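Local coordinates for pirin-like protein YhaK (Escherichia coli, PDB 2VEC) that is of unknown function but lacks quercetin 2,3-dioxygenase activity and belongs to a redox-sensitive subclass of enterobacterial bicupins in the pirin family, at residues A[204-207]-A[212-215]; A[221-226]-A[231-236]. One frame throughout, in Å; residues are numbered along the deposited sequence.

In the fold
Both contacts lie in the C-terminal cupin domain, on the same side of the chain's centre. From the N terminus, strand 203-208 comes first and leads over four residues to strand 213-217, where interaction 1 closes. The chain then turns back as strand 220-225 and crosses to strand 230-234, where interaction 2 closes. The two are in series and neither nests in the other. Strands 203-208 and 230-234 are neighbours in one sheet, and strands 213-217 and 220-225 in the facing one. The contacts therefore sit side by side, their centres about 6 Å apart, and together join the two sheets of this barrel.

Interaction 1 of 2, residues A[204-207]-A[212-215]; sequences AYLQ and KFHA
L206 meets F213 and A215 across the inside of the cupin barrel. All three point their CB atoms at the facing strand. The tight part lies here. L206 CD1 rests 3.7 Å from A215 CB, and L206 CB lies 3.9 Å from F213 CZ. The leucine and the ring run obliquely to one another, and the far end of the ring does the touching. The CG of L206 is turned opposite its own carbonyl carbon, chi1 -48°. From there one methyl, CD1, reaches forward to A215 and also comes 4.2 Å from F213 CE2. The phenylalanine has its CG set between the backbone N and the carbonyl carbon. Its ring reaches inward to Q207 as well, with F213 CZ 4.1 Å from Q207 O.

The two strands are nearly antiparallel, at 166°, but their axes stay 9.5 Å apart. They are not paired with each other. This is face-to-face packing between the two sheets of a cupin beta-barrel. The strands make no hydrogen bond to each other, and the contact is mostly between side chains. L225, L241, L247 and L251 add to the same apolar interior.

The looser side lies behind 213-215. H214 points away from 204-207 and is partly exposed; its ND1 is hydrogen-bonded to D244. The back of 204-207, in contrast, is buried. There the CB of Q207 points away from 212-215. Y205 OH gives a 2.7 Å hydrogen bond to Q207 OE1, almost in line with the amide carbonyl at 178°. Q207 NE2 is bonded to G228 O, so both ends of this buried amide are held, and the Y205 ring packs edge-to-face with F232.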
# COMPACT_ATOMS: atom_id res chain seq x y z
N ALA A 204 -5.41 -3.01 -12.24
CA ALA A 204 -5.48 -2.20 -11.02
C ALA A 204 -5.78 -3.12 -9.86
O ALA A 204 -6.46 -4.18 -10.04
CB ALA A 204 -6.57 -1.21 -11.14
N TYR A 205 -5.32 -2.73 -8.69
CA TYR A 205 -5.72 -3.45 -7.50
C TYR A 205 -6.34 -2.41 -6.57
O TYR A 205 -5.76 -1.33 -6.32
CB TYR A 205 -4.50 -4.09 -6.83
CG TYR A 205 -4.84 -4.83 -5.56
CD1 TYR A 205 -5.33 -6.12 -5.63
CD2 TYR A 205 -4.63 -4.26 -4.30
CE1 TYR A 205 -5.68 -6.84 -4.45
CE2 TYR A 205 -4.92 -4.98 -3.13
CZ TYR A 205 -5.47 -6.26 -3.24
OH TYR A 205 -5.81 -6.97 -2.12
N LEU A 206 -7.51 -2.77 -5.99
CA LEU A 206 -8.18 -1.93 -5.00
C LEU A 206 -8.07 -2.58 -3.63
O LEU A 206 -8.28 -3.79 -3.53
CB LEU A 206 -9.68 -1.84 -5.33
CG LEU A 206 -10.01 -1.51 -6.79
CD1 LEU A 206 -11.52 -1.32 -6.91
CD2 LEU A 206 -9.31 -0.22 -7.23
N GLN A 207 -7.83 -1.79 -2.57
CA GLN A 207 -7.73 -2.33 -1.22
C GLN A 207 -8.52 -1.47 -0.26
O GLN A 207 -8.34 -0.26 -0.22
CB GLN A 207 -6.25 -2.45 -0.76
CG GLN A 207 -6.11 -2.99 0.69
CD GLN A 207 -6.64 -4.43 0.79
OE1 GLN A 207 -6.39 -5.24 -0.10
NE2 GLN A 207 -7.37 -4.74 1.85
N LYS A 212 -16.15 0.33 3.40
CA LYS A 212 -16.60 -0.42 2.25
C LYS A 212 -16.83 0.55 1.09
O LYS A 212 -17.08 1.74 1.31
CB LYS A 212 -17.86 -1.20 2.58
CG LYS A 212 -18.95 -0.38 3.16
CD LYS A 212 -20.16 -1.26 3.58
CE LYS A 212 -21.04 -0.52 4.57
NZ LYS A 212 -22.42 -1.14 4.58
N PHE A 213 -16.72 0.06 -0.14
CA PHE A 213 -16.81 0.93 -1.30
C PHE A 213 -17.05 0.09 -2.53
O PHE A 213 -16.92 -1.13 -2.49
CB PHE A 213 -15.55 1.81 -1.47
CG PHE A 213 -14.26 1.09 -1.81
CD1 PHE A 213 -13.61 0.27 -0.88
CD2 PHE A 213 -13.64 1.30 -3.05
CE1 PHE A 213 -12.35 -0.36 -1.19
CE2 PHE A 213 -12.40 0.68 -3.37
CZ PHE A 213 -11.74 -0.15 -2.42
N HIS A 214 -17.42 0.75 -3.62
CA HIS A 214 -17.52 0.03 -4.87
C HIS A 214 -16.84 0.77 -5.99
O HIS A 214 -16.53 1.95 -5.88
CB HIS A 214 -18.97 -0.32 -5.22
CG HIS A 214 -19.90 0.87 -5.26
ND1 HIS A 214 -20.39 1.46 -4.11
CD2 HIS A 214 -20.45 1.54 -6.30
CE1 HIS A 214 -21.20 2.46 -4.45
NE2 HIS A 214 -21.27 2.51 -5.77
N ALA A 215 -16.53 0.04 -7.05
CA ALA A 215 -15.88 0.64 -8.20
C ALA A 215 -16.83 0.58 -9.38
O ALA A 215 -17.53 -0.42 -9.58
CB ALA A 215 -14.61 -0.08 -8.50

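Interaction 2 of 2, residues A[221-226]-A[231-236]; sequences EKAALT and AFIRDE
K222 lays its aliphatic chain along I233, the two side chains running past each other in opposite directions. The lysine chain bends about its CB-CG bond, chi2 70°. This brings K222 CG to 3.8 Å from I233 CD1 and K222 CE to 4.1 Å from I233 CG2. Its amine lies near the acid of E236. K222 NZ and E236 OE2 are 4.5 Å apart, too far for a salt bridge, so any attraction is probably modest. A223 also faces inward, with its CB 4.3 Å from I233 CD1. Two successive residues face A215 here, which makes a classic beta bulge and lets both turn toward 231-236. L225 is buried and closes over A231: both its methyls, CD1 and CD2, stand 4.0 Å from A231 CB. R234 leads away from the contact and bridges to D235 at its own end of the strand. Strand 220-225 is an edge strand paired with 213-217, and strand 230-234 is an edge strand paired with 203-208, so the contact closes one margin of the cupin barrel between its two sheets.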
# COMPACT_ATOMS: atom_id res chain seq x y z
N GLU A 221 -21.36 -0.61 -12.33
CA GLU A 221 -20.67 -1.25 -11.23
C GLU A 221 -19.79 -2.39 -11.70
O GLU A 221 -20.22 -3.21 -12.52
CB GLU A 221 -21.63 -1.74 -10.16
CG GLU A 221 -20.90 -1.92 -8.83
CD GLU A 221 -21.86 -2.11 -7.70
OE1 GLU A 221 -23.06 -2.34 -7.98
OE2 GLU A 221 -21.42 -2.05 -6.53
N LYS A 222 -18.58 -2.41 -11.17
CA LYS A 222 -17.56 -3.39 -11.53
C LYS A 222 -17.21 -4.32 -10.36
O LYS A 222 -16.92 -5.51 -10.56
CB LYS A 222 -16.30 -2.65 -11.95
CG LYS A 222 -15.09 -3.52 -12.17
CD LYS A 222 -15.29 -4.34 -13.41
CE LYS A 222 -14.16 -5.36 -13.58
NZ LYS A 222 -14.48 -6.20 -14.80
N ALA A 223 -17.16 -3.76 -9.15
CA ALA A 223 -16.84 -4.54 -7.96
C ALA A 223 -17.32 -3.82 -6.73
O ALA A 223 -17.28 -2.57 -6.69
CB ALA A 223 -15.34 -4.77 -7.86
N ALA A 224 -17.73 -4.58 -5.71
CA ALA A 224 -18.10 -4.01 -4.41
C ALA A 224 -17.20 -4.69 -3.36
O ALA A 224 -17.03 -5.93 -3.37
CB ALA A 224 -19.60 -4.22 -4.13
N LEU A 225 -16.61 -3.89 -2.48
CA LEU A 225 -15.63 -4.34 -1.51
C LEU A 225 -16.11 -4.05 -0.11
O LEU A 225 -16.52 -2.91 0.18
CB LEU A 225 -14.26 -3.67 -1.78
CG LEU A 225 -13.48 -4.17 -3.01
CD1 LEU A 225 -13.95 -3.56 -4.33
CD2 LEU A 225 -11.95 -3.87 -2.82
N THR A 226 -16.10 -5.06 0.75
CA THR A 226 -16.42 -4.86 2.15
C THR A 226 -15.12 -4.54 2.89
O THR A 226 -14.06 -4.47 2.28
CB THR A 226 -17.16 -6.09 2.75
OG1 THR A 226 -17.75 -5.71 4.00
CG2 THR A 226 -16.24 -7.26 2.94
N ALA A 231 -9.42 -6.28 -4.51
CA ALA A 231 -9.98 -6.73 -5.79
C ALA A 231 -9.03 -6.29 -6.88
O ALA A 231 -8.63 -5.10 -6.93
CB ALA A 231 -11.40 -6.16 -6.05
N PHE A 232 -8.65 -7.23 -7.74
CA PHE A 232 -7.93 -6.88 -8.97
C PHE A 232 -8.97 -6.56 -10.02
O PHE A 232 -10.02 -7.24 -10.13
CB PHE A 232 -7.08 -8.06 -9.47
CG PHE A 232 -5.79 -8.22 -8.77
CD1 PHE A 232 -4.68 -7.50 -9.20
CD2 PHE A 232 -5.69 -9.09 -7.66
CE1 PHE A 232 -3.45 -7.64 -8.56
CE2 PHE A 232 -4.47 -9.26 -7.01
CZ PHE A 232 -3.32 -8.54 -7.46
N ILE A 233 -8.66 -5.57 -10.84
CA ILE A 233 -9.49 -5.13 -11.93
C ILE A 233 -8.65 -5.02 -13.23
O ILE A 233 -7.57 -4.47 -13.21
CB ILE A 233 -10.22 -3.79 -11.56
CG1 ILE A 233 -11.40 -4.13 -10.61
CG2 ILE A 233 -10.80 -3.14 -12.78
CD1 ILE A 233 -12.08 -2.96 -9.98
N ARG A 234 -9.15 -5.58 -14.35
CA ARG A 234 -8.37 -5.64 -15.61
C ARG A 234 -8.91 -4.77 -16.72
O ARG A 234 -10.12 -4.66 -16.90
CB ARG A 234 -8.38 -7.07 -16.17
CG ARG A 234 -7.36 -8.00 -15.54
CD ARG A 234 -5.92 -7.60 -15.87
NE ARG A 234 -5.71 -7.31 -17.28
CZ ARG A 234 -5.14 -8.12 -18.17
NH1 ARG A 234 -4.75 -9.32 -17.82
NH2 ARG A 234 -5.00 -7.72 -19.43
N ASP A 235 -7.98 -4.22 -17.51
CA ASP A 235 -8.27 -3.52 -18.76
C ASP A 235 -9.31 -2.41 -18.64
O ASP A 235 -10.12 -2.24 -19.55
CB ASP A 235 -8.72 -4.52 -19.85
CG ASP A 235 -7.63 -5.50 -20.22
OD1 ASP A 235 -6.44 -5.13 -20.16
OD2 ASP A 235 -7.98 -6.66 -20.57
N GLU A 236 -9.28 -1.64 -17.56
CA GLU A 236 -10.15 -0.47 -17.49
C GLU A 236 -9.27 0.75 -17.42
O GLU A 236 -8.51 0.91 -16.46
CB GLU A 236 -11.02 -0.50 -16.24
CG GLU A 236 -11.94 -1.69 -16.17
CD GLU A 236 -13.00 -1.66 -17.26
OE1 GLU A 236 -13.20 -0.60 -17.87
OE2 GLU A 236 -13.65 -2.70 -17.50